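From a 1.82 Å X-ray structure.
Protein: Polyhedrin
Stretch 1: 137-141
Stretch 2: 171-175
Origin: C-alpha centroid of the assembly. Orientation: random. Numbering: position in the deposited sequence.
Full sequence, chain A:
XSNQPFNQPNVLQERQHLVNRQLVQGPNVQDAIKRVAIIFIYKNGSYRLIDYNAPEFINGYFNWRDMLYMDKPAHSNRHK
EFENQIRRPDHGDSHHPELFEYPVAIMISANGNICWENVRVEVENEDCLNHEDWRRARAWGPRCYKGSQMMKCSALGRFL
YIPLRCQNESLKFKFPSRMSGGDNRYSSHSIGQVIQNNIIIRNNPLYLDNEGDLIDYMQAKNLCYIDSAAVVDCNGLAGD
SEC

Stretch 1 137-141: ARAWG
Stretch 2, residues 171-175: LKFKF

What backbones meet here? Residues 171-175 form a strand that continues beyond both ends, with phi from -127 to -148° throughout and psi from 94 to 159°. Residues 137-141 have no regular structure; Ala139 turns at phi/psi -51/-50 between the extended Arg138 (-135/178) and Trp140 (-138/153). The backbones stay well apart, the nearest CA atoms being those of Trp140 and Lys172 at 9.1 Å, so side chains must bridge the gap. Within the loop, Arg138 NH1 donates to Ala137 O at 3.0 Å.

How does the strand reach the loop at its start? Leu171 (chi1 t, chi2 p) makes no contact, but the CA-to-CB bond of Lys172 points toward the loop. Its t, t, p, t side chain carries the ammonium to the backbone, where Lys172 NZ donates a hydrogen bond of 2.7 Å to Ala139 O. A charged ammonium thus meets the partial negative charge of a carbonyl oxygen.

Why does the same lysine also suit Trp140? The CA-to-CB bond of Trp140 (chi1 -51°, chi2 102°) runs sideways, but its ring end comes nearer the strand and offers a face to Lys172. Lys172 CE lies 3.9 Å from the centroid of the Trp140 six-membered ring, a CH-pi contact, and 3.6 Å from Trp140 CZ3. Lys172 NZ sits 4.7 Å from the centroid of the Trp140 six-membered ring, only 9° off the ring normal, so its positive charge faces the pi cloud.

What do the next residues add? The CA-to-CB bond of Phe173 (chi1 51°, chi2 88°) points away, and its backbone makes the contact instead: Phe173 C is 3.9 Å from Trp140 CH2. That of Lys174 again points toward the loop, with Lys174 CB packing 3.8 Å from Trp140 CZ2; its chi angles are -173, -132, -67 and -160°. Phe175 (chi1 -58°, chi2 -86°) is out of reach. Together the stretches bury 230 Å².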

# COMPACT_ATOMS: atom_id res chain seq x y z
N ALA A 137 22.78 -2.94 -3.82
CA ALA A 137 21.48 -3.55 -4.09
C ALA A 137 20.79 -2.82 -5.24
O ALA A 137 21.04 -1.64 -5.48
CB ALA A 137 20.62 -3.53 -2.85
N ARG A 138 19.93 -3.54 -5.95
CA ARG A 138 19.17 -2.96 -7.05
C ARG A 138 17.71 -3.41 -6.96
O ARG A 138 17.34 -4.17 -6.07
CB ARG A 138 19.76 -3.39 -8.40
CG ARG A 138 21.00 -2.62 -8.83
CD ARG A 138 22.28 -3.17 -8.21
NE ARG A 138 23.46 -2.46 -8.70
CZ ARG A 138 23.94 -1.34 -8.16
NH1 ARG A 138 23.35 -0.79 -7.11
NH2 ARG A 138 25.03 -0.77 -8.67
N ALA A 139 16.89 -2.94 -7.89
CA ALA A 139 15.50 -3.37 -7.97
C ALA A 139 15.46 -4.90 -7.96
O ALA A 139 14.72 -5.50 -7.18
CB ALA A 139 14.84 -2.83 -9.23
N TRP A 140 16.26 -5.51 -8.83
CA TRP A 140 16.35 -6.96 -8.90
C TRP A 140 17.81 -7.38 -9.07
O TRP A 140 18.61 -6.62 -9.62
CB TRP A 140 15.51 -7.49 -10.06
CG TRP A 140 14.11 -6.96 -10.04
CD1 TRP A 140 13.59 -5.97 -10.82
CD2 TRP A 140 13.04 -7.40 -9.20
NE1 TRP A 140 12.27 -5.76 -10.52
CE2 TRP A 140 11.90 -6.63 -9.52
CE3 TRP A 140 12.93 -8.37 -8.19
CZ2 TRP A 140 10.67 -6.79 -8.87
CZ3 TRP A 140 11.71 -8.53 -7.55
CH2 TRP A 140 10.60 -7.75 -7.90
N GLY A 141 18.14 -8.58 -8.61
CA GLY A 141 19.52 -9.04 -8.62
C GLY A 141 19.73 -10.27 -9.49
O GLY A 141 18.80 -10.77 -10.12
N LEU A 171 10.56 -11.72 0.78
CA LEU A 171 10.09 -11.92 -0.58
C LEU A 171 9.65 -10.63 -1.27
O LEU A 171 8.99 -9.79 -0.66
CB LEU A 171 8.93 -12.92 -0.58
CG LEU A 171 8.44 -13.43 -1.94
CD1 LEU A 171 9.45 -14.40 -2.54
CD2 LEU A 171 7.08 -14.09 -1.80
N LYS A 172 10.03 -10.49 -2.53
CA LYS A 172 9.58 -9.38 -3.37
C LYS A 172 9.23 -9.94 -4.75
O LYS A 172 9.94 -10.80 -5.26
CB LYS A 172 10.67 -8.31 -3.49
CG LYS A 172 10.17 -6.96 -4.02
CD LYS A 172 11.24 -5.87 -3.92
CE LYS A 172 12.32 -6.03 -4.98
NZ LYS A 172 13.33 -4.92 -4.94
N PHE A 173 8.13 -9.47 -5.34
CA PHE A 173 7.67 -10.05 -6.60
C PHE A 173 6.97 -9.06 -7.52
O PHE A 173 6.47 -8.02 -7.09
CB PHE A 173 6.72 -11.22 -6.32
CG PHE A 173 5.61 -10.89 -5.37
CD1 PHE A 173 4.42 -10.37 -5.83
CD2 PHE A 173 5.76 -11.11 -4.01
CE1 PHE A 173 3.39 -10.06 -4.95
CE2 PHE A 173 4.75 -10.80 -3.12
CZ PHE A 173 3.55 -10.28 -3.59
N LYS A 174 6.93 -9.41 -8.81
CA LYS A 174 6.28 -8.60 -9.83
C LYS A 174 5.71 -9.50 -10.92
O LYS A 174 6.45 -10.26 -11.54
CB LYS A 174 7.28 -7.62 -10.45
CG LYS A 174 6.65 -6.63 -11.42
CD LYS A 174 7.42 -6.53 -12.72
CE LYS A 174 8.80 -5.92 -12.53
NZ LYS A 174 9.34 -5.41 -13.82
N PHE A 175 4.40 -9.42 -11.14
CA PHE A 175 3.75 -10.17 -12.20
C PHE A 175 2.94 -9.22 -13.08
O PHE A 175 1.79 -8.93 -12.77
CB PHE A 175 2.83 -11.25 -11.62
CG PHE A 175 3.53 -12.22 -10.71
CD1 PHE A 175 4.16 -13.34 -11.23
CD2 PHE A 175 3.57 -12.01 -9.34
CE1 PHE A 175 4.81 -14.24 -10.39
CE2 PHE A 175 4.21 -12.90 -8.51
CZ PHE A 175 4.83 -14.02 -9.03